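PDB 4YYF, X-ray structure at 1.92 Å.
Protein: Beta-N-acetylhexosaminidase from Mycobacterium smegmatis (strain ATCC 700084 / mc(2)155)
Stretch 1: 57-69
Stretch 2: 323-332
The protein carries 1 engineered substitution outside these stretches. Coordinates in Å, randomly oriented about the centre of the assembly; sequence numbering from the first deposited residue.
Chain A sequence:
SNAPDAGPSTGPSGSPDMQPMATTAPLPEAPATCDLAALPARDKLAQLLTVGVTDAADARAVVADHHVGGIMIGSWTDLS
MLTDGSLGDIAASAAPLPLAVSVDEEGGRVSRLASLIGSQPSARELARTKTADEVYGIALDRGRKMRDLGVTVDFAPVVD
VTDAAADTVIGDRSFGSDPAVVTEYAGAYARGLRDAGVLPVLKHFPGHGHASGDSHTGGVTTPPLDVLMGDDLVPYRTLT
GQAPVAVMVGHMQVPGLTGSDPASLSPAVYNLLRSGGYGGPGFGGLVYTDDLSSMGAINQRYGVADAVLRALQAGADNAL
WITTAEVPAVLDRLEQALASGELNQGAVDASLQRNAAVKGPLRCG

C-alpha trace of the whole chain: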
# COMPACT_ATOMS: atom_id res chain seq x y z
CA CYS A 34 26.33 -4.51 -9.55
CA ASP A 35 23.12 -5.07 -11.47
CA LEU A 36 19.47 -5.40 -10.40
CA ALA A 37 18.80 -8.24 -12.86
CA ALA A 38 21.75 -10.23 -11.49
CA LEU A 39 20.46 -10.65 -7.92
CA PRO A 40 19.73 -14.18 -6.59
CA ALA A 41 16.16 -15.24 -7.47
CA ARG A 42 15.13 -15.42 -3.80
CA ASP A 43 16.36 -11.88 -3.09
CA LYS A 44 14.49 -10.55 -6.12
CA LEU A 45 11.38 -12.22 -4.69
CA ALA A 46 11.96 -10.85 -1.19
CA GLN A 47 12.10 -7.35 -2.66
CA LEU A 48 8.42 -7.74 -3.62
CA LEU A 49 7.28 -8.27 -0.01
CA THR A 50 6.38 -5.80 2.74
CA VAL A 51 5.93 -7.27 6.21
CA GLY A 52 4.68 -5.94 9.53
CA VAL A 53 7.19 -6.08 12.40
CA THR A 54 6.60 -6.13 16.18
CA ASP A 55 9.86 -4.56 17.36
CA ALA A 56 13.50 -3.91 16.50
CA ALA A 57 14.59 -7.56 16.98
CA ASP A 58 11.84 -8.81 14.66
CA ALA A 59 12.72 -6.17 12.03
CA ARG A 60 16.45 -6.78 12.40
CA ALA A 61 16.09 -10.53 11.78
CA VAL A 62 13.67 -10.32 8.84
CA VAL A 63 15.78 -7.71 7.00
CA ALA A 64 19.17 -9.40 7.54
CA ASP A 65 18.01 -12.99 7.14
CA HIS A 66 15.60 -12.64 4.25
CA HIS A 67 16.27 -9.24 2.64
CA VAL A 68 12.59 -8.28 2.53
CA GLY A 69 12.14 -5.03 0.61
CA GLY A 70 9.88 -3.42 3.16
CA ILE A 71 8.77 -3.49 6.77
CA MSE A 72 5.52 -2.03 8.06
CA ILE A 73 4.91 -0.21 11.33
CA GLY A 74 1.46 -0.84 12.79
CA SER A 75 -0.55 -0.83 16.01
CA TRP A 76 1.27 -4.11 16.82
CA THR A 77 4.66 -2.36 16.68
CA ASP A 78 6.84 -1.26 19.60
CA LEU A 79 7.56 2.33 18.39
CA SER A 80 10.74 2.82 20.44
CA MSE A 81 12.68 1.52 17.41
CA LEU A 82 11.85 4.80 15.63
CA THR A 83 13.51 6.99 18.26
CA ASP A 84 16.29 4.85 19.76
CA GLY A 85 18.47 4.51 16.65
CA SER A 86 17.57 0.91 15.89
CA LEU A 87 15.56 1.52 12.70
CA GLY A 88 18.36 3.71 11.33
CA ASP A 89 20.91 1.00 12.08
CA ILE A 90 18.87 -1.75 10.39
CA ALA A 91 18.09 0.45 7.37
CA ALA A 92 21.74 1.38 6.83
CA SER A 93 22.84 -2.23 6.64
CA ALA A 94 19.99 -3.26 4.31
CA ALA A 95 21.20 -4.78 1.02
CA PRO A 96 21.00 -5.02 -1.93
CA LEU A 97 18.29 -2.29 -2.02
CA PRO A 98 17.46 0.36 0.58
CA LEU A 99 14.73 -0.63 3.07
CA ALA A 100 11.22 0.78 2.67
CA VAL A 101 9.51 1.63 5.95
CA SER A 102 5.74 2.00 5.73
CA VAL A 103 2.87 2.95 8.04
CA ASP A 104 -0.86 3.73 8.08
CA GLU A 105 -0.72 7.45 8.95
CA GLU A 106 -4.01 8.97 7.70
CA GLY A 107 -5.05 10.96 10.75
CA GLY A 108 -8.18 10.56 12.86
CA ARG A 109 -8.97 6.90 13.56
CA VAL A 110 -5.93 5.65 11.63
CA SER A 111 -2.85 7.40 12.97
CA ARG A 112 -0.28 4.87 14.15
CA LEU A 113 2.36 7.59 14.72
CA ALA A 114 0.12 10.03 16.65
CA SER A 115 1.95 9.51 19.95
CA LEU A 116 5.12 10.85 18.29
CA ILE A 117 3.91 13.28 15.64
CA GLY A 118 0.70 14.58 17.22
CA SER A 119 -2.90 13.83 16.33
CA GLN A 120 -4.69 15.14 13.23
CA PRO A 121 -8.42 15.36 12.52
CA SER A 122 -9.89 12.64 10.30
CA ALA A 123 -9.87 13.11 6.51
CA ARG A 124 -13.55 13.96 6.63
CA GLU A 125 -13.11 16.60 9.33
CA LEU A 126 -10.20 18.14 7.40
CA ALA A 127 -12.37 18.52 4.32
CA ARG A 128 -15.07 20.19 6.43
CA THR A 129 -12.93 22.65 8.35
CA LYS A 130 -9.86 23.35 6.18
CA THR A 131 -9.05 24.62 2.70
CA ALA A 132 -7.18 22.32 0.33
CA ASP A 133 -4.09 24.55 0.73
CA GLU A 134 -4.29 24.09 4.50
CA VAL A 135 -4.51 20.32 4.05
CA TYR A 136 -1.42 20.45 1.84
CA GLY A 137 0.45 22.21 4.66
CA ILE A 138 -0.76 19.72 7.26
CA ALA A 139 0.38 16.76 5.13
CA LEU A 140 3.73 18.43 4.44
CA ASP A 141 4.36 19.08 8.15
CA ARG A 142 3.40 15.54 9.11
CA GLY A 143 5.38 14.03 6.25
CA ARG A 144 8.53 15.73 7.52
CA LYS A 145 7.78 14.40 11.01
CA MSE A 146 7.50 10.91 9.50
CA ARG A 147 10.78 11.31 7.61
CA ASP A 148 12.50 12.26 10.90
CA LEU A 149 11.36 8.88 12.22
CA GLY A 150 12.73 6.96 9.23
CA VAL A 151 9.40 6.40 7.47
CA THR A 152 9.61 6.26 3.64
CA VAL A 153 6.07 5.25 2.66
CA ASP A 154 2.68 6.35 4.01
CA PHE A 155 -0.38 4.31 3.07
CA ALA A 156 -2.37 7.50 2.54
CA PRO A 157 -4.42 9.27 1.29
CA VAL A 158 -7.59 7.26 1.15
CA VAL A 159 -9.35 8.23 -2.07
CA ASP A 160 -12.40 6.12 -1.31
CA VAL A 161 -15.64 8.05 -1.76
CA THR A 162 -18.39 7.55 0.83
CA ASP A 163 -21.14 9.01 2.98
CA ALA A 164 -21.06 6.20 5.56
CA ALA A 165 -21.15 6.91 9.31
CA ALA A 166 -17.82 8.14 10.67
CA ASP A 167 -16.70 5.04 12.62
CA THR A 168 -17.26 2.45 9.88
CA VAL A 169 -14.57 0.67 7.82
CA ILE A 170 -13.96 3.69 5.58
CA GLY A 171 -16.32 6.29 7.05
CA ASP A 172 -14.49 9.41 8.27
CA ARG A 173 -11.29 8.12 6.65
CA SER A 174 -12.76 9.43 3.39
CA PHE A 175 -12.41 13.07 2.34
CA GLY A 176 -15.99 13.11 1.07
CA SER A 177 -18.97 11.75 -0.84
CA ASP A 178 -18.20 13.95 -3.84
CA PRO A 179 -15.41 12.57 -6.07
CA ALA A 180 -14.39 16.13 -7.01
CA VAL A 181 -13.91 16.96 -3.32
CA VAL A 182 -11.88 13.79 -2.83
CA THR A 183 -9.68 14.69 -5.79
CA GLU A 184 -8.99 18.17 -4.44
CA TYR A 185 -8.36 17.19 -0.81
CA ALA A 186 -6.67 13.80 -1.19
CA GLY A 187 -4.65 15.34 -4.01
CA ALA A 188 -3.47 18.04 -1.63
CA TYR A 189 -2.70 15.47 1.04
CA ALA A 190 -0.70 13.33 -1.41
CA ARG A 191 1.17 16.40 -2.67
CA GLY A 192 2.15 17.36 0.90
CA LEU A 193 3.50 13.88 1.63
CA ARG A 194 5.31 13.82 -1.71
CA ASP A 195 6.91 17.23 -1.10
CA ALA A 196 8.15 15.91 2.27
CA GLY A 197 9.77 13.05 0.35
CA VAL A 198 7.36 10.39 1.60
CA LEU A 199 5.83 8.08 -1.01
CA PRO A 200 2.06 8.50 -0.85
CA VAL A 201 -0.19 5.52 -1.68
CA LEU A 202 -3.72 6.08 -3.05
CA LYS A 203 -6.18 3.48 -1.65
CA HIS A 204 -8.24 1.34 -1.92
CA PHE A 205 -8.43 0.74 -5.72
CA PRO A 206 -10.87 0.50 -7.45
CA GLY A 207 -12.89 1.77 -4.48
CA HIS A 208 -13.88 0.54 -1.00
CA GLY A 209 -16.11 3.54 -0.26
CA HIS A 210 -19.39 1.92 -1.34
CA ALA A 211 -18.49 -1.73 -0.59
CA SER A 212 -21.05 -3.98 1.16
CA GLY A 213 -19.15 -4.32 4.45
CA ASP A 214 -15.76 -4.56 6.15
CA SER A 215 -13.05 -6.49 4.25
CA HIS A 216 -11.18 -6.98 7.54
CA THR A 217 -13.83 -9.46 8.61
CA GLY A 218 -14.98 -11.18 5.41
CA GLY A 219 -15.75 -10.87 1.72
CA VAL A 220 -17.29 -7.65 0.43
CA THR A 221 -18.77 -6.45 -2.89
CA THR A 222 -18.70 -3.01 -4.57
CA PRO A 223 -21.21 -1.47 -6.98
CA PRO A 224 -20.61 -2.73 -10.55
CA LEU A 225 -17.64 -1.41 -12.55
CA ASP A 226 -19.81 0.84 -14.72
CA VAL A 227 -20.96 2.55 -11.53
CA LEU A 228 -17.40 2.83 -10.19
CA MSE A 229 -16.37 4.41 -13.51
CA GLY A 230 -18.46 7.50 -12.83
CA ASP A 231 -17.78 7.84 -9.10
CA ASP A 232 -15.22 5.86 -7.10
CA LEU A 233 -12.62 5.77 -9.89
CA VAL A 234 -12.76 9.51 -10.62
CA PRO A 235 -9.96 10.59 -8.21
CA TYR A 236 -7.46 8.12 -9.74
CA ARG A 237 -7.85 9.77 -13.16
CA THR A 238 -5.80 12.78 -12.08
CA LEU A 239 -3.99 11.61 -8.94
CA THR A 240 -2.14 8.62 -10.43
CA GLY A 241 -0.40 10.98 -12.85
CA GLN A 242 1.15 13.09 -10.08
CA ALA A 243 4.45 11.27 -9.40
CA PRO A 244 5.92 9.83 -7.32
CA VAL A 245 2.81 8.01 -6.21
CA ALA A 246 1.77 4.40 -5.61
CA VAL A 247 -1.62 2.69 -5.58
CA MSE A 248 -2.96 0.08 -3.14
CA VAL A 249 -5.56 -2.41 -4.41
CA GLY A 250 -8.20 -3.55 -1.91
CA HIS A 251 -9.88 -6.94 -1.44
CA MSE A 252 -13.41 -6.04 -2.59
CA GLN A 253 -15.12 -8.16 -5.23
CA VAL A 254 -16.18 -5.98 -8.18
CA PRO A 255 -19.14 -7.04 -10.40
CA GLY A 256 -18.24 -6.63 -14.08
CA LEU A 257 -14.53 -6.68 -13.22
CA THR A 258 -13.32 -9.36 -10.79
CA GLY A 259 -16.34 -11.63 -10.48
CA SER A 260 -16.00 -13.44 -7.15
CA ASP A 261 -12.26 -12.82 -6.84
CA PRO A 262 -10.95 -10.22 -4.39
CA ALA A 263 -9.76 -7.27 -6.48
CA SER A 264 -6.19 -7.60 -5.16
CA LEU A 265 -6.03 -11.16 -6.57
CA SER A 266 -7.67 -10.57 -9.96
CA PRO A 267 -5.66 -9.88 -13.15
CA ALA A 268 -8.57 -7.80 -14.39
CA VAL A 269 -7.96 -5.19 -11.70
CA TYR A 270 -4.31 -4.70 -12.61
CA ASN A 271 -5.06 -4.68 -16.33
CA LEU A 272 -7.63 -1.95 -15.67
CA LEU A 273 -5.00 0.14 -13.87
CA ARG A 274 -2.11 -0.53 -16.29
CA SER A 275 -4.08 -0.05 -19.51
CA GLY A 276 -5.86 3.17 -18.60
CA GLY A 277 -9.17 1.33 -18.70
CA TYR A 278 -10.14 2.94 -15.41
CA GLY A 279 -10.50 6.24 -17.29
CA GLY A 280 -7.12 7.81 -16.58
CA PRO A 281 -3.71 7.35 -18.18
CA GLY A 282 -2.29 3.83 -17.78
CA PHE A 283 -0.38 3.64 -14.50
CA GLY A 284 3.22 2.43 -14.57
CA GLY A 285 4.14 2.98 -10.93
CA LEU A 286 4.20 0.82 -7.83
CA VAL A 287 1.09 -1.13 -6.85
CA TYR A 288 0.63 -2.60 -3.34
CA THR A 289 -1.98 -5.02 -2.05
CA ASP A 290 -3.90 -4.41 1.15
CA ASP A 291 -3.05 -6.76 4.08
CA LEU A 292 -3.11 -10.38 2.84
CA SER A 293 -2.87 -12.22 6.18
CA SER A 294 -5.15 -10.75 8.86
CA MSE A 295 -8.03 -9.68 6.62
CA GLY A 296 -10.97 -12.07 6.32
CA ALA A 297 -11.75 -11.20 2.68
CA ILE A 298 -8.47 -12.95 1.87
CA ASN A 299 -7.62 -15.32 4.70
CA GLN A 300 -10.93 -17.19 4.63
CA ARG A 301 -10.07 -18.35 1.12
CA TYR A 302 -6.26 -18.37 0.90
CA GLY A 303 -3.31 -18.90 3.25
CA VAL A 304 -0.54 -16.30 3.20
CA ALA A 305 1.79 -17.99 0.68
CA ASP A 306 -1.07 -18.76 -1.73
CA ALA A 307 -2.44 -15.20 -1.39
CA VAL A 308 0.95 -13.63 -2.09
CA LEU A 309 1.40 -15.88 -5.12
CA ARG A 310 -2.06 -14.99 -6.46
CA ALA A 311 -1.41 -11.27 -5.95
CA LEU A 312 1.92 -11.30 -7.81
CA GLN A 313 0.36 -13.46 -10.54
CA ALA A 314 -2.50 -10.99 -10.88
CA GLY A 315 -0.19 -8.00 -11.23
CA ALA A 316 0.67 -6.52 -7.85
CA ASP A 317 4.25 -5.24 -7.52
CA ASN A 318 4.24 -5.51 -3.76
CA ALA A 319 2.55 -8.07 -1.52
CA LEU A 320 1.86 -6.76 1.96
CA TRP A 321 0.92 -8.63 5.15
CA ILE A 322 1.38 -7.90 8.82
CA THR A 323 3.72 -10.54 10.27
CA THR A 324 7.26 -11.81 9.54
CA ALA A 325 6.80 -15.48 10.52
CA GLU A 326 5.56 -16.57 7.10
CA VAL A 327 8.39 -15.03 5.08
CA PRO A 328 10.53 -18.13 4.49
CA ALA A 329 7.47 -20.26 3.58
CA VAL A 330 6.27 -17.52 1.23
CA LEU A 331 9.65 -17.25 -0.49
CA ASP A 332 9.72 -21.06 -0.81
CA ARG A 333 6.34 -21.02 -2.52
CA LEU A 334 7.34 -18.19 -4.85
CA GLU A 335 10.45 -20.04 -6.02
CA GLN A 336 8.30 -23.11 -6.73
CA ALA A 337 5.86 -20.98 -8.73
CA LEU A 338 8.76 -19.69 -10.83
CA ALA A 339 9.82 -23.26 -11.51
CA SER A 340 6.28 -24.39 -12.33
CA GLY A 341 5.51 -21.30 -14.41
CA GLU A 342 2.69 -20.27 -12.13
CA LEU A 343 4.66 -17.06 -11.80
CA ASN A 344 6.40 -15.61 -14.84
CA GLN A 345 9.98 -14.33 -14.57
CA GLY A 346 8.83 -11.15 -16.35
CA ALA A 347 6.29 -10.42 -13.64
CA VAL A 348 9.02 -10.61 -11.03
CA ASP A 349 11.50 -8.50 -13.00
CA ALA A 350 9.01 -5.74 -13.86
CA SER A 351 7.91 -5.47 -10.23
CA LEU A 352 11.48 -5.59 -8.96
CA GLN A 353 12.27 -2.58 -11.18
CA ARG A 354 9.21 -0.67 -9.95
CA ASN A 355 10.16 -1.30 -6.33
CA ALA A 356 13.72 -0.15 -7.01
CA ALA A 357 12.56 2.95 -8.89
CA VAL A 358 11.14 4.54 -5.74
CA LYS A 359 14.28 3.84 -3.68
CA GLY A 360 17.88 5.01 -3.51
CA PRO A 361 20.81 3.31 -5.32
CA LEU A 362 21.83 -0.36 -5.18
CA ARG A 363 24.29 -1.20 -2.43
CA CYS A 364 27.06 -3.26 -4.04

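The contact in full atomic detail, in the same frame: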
# COMPACT_ATOMS: atom_id res chain seq x y z
N ALA A 57 13.97 -6.23 17.16
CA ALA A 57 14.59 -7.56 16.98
C ALA A 57 13.93 -8.34 15.84
O ALA A 57 14.58 -9.06 15.08
CB ALA A 57 14.56 -8.37 18.30
N ASP A 58 12.62 -8.17 15.72
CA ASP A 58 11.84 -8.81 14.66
C ASP A 58 12.23 -8.19 13.30
O ASP A 58 12.48 -8.91 12.31
CB ASP A 58 10.34 -8.60 14.96
CG ASP A 58 9.43 -9.33 14.00
OD1 ASP A 58 9.77 -10.45 13.54
OD2 ASP A 58 8.33 -8.79 13.70
N ALA A 59 12.32 -6.86 13.25
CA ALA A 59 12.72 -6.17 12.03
C ALA A 59 14.16 -6.50 11.66
O ALA A 59 14.48 -6.70 10.49
CB ALA A 59 12.55 -4.66 12.17
N ARG A 60 15.03 -6.52 12.66
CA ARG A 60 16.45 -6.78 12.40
C ARG A 60 16.65 -8.17 11.77
O ARG A 60 17.41 -8.32 10.82
CB ARG A 60 17.29 -6.66 13.67
CG ARG A 60 18.79 -6.83 13.41
CD ARG A 60 19.61 -6.62 14.68
NE ARG A 60 19.49 -5.24 15.17
CZ ARG A 60 20.17 -4.21 14.68
NH1 ARG A 60 21.02 -4.38 13.67
NH2 ARG A 60 19.99 -3.00 15.20
N ALA A 61 15.96 -9.17 12.30
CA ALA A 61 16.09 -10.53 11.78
C ALA A 61 15.49 -10.68 10.38
O ALA A 61 16.09 -11.32 9.52
CB ALA A 61 15.50 -11.54 12.75
N VAL A 62 14.32 -10.10 10.13
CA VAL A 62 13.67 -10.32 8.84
C VAL A 62 14.45 -9.63 7.71
O VAL A 62 14.59 -10.19 6.61
CB VAL A 62 12.15 -9.96 8.84
CG1 VAL A 62 11.93 -8.45 8.71
CG2 VAL A 62 11.42 -10.70 7.71
N VAL A 63 15.00 -8.45 7.99
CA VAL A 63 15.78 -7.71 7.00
C VAL A 63 17.13 -8.39 6.71
O VAL A 63 17.48 -8.59 5.54
CB VAL A 63 15.97 -6.24 7.42
CG1 VAL A 63 16.99 -5.53 6.50
CG2 VAL A 63 14.62 -5.52 7.41
N ALA A 64 17.87 -8.76 7.75
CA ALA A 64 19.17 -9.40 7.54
C ALA A 64 19.06 -10.83 7.02
O ALA A 64 19.88 -11.28 6.21
CB ALA A 64 20.01 -9.37 8.83
N ASP A 65 18.05 -11.57 7.48
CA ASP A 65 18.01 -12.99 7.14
C ASP A 65 17.34 -13.25 5.81
O ASP A 65 17.66 -14.22 5.12
CB ASP A 65 17.28 -13.80 8.23
CG ASP A 65 17.99 -13.76 9.57
OD1 ASP A 65 19.16 -13.34 9.61
OD2 ASP A 65 17.37 -14.16 10.59
N HIS A 66 16.39 -12.40 5.44
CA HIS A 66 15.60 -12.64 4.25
C HIS A 66 15.62 -11.52 3.23
O HIS A 66 15.16 -11.71 2.11
CB HIS A 66 14.15 -12.98 4.64
CG HIS A 66 14.04 -14.15 5.55
ND1 HIS A 66 14.22 -15.45 5.11
CD2 HIS A 66 13.82 -14.25 6.89
CE1 HIS A 66 14.10 -16.28 6.12
NE2 HIS A 66 13.86 -15.58 7.22
N HIS A 67 16.15 -10.36 3.60
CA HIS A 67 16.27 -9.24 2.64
C HIS A 67 14.92 -8.79 2.09
O HIS A 67 14.82 -8.41 0.91
CB HIS A 67 17.19 -9.61 1.49
CG HIS A 67 18.54 -10.07 1.93
ND1 HIS A 67 19.35 -9.32 2.75
CD2 HIS A 67 19.22 -11.21 1.67
CE1 HIS A 67 20.47 -9.97 2.98
NE2 HIS A 67 20.42 -11.13 2.34
N VAL A 68 13.90 -8.81 2.93
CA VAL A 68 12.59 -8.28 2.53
C VAL A 68 12.72 -6.80 2.16
O VAL A 68 13.50 -6.04 2.78
CB VAL A 68 11.49 -8.48 3.60
CG1 VAL A 68 11.18 -9.96 3.79
CG2 VAL A 68 11.88 -7.82 4.93
N GLY A 69 11.99 -6.39 1.13
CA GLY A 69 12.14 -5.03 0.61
C GLY A 69 11.55 -4.00 1.54
O GLY A 69 11.98 -2.84 1.57
N THR A 323 2.82 -9.78 9.41
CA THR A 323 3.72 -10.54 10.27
C THR A 323 4.94 -11.04 9.47
O THR A 323 4.87 -11.17 8.25
CB THR A 323 3.00 -11.75 10.88
OG1 THR A 323 2.30 -12.44 9.84
CG2 THR A 323 2.00 -11.32 11.96
N THR A 324 6.03 -11.34 10.18
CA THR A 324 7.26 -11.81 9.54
C THR A 324 7.40 -13.33 9.52
O THR A 324 8.25 -13.86 8.80
CB THR A 324 8.49 -11.29 10.28
OG1 THR A 324 8.44 -11.76 11.63
CG2 THR A 324 8.53 -9.75 10.27
N ALA A 325 6.62 -14.03 10.35
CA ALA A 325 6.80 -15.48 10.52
C ALA A 325 6.71 -16.26 9.21
O ALA A 325 7.39 -17.26 9.02
CB ALA A 325 5.79 -16.05 11.51
N GLU A 326 5.86 -15.80 8.30
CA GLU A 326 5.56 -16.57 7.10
C GLU A 326 6.58 -16.37 5.98
O GLU A 326 6.51 -17.03 4.94
CB GLU A 326 4.16 -16.23 6.59
CG GLU A 326 3.03 -16.55 7.56
CD GLU A 326 2.83 -15.50 8.64
OE1 GLU A 326 3.53 -14.45 8.62
OE2 GLU A 326 1.97 -15.72 9.52
N VAL A 327 7.52 -15.44 6.18
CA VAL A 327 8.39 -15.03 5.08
C VAL A 327 9.16 -16.19 4.41
O VAL A 327 9.15 -16.32 3.20
CB VAL A 327 9.36 -13.91 5.50
CG1 VAL A 327 10.46 -13.74 4.47
CG2 VAL A 327 8.58 -12.59 5.70
N PRO A 328 9.82 -17.05 5.21
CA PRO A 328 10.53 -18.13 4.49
C PRO A 328 9.61 -19.10 3.74
O PRO A 328 9.99 -19.57 2.67
CB PRO A 328 11.31 -18.85 5.60
CG PRO A 328 10.72 -18.40 6.90
CD PRO A 328 10.11 -17.05 6.65
N ALA A 329 8.42 -19.39 4.27
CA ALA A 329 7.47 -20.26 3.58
C ALA A 329 6.94 -19.59 2.31
O ALA A 329 6.70 -20.24 1.28
CB ALA A 329 6.32 -20.62 4.49
N VAL A 330 6.74 -18.28 2.39
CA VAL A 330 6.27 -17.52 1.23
C VAL A 330 7.33 -17.53 0.13
O VAL A 330 7.02 -17.82 -1.03
CB VAL A 330 5.87 -16.07 1.62
CG1 VAL A 330 5.71 -15.20 0.37
CG2 VAL A 330 4.58 -16.09 2.43
N LEU A 331 8.57 -17.24 0.49
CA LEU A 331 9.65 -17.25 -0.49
C LEU A 331 9.83 -18.64 -1.11
O LEU A 331 10.09 -18.76 -2.31
CB LEU A 331 10.95 -16.77 0.17
CG LEU A 331 10.95 -15.28 0.51
CD1 LEU A 331 12.20 -14.92 1.33
CD2 LEU A 331 10.88 -14.42 -0.76
N ASP A 332 9.70 -19.68 -0.29
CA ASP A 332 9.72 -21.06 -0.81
C ASP A 332 8.65 -21.28 -1.87
O ASP A 332 8.91 -21.88 -2.91
CB ASP A 332 9.51 -22.06 0.33
CG ASP A 332 10.74 -22.26 1.18
OD1 ASP A 332 11.79 -21.68 0.85
OD2 ASP A 332 10.65 -23.00 2.18
O HOH W 1 6.06 -9.97 13.01

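Segments far apart in sequence often meet through a simple scheme: a polar anchor at one end of the contact and an apolar ladder along the rest. The pairing of residues 57-69 with 323-332 in this beta-N-acetylhexosaminidase is a compact example, burying 330 Å² in all. Helix 57-66 and helix 327-332 run in roughly the same direction, their axes inclined by 27° and 11.9 Å apart at closest approach. The register is set by Val62 lying across from Thr324 (CA to CA 6.6 Å) and His66 across from Pro328 (CA to CA 7.5 Å), so a step of four residues along each stretch, a helical turn from Val62 to His66 in the first, carries the contact forward.

Thr324, which opens a type I turn ending at Val327, does two jobs. Its hydroxyl OG1 donates a hydrogen bond to Asp58 OD1 at 2.7 Å, a short bond to a carboxylate acceptor. The other carboxylate oxygen, Asp58 OD2, accepts from a water at 2.6 Å, and that water in turn accepts from Thr324 N at 3.1 Å, so the same two residues are joined both directly and through solvent. The methyl of Thr324, meanwhile, packs on Val62, with CG2 3.9 Å from Val62 CB.

His66 dominates the other end. Val327 CG1 sits over one face of its imidazole, 4.2 Å from the ring centroid and 28° off the normal, a CH-pi contact that lets a polarizable ring serve as an apolar surface. Pro328 lies over the same face, its CB 3.8 Å from His66 CE1, while Leu331 CD1 approaches His66 CB at 4.3 Å.

Val327 links these elements. Besides meeting the imidazole, it places CG2 4.0 Å from Val62 CG2 and CG1 3.9 Å from Val68 CG1, the latter beyond the helix end, where His67 adopts positive phi.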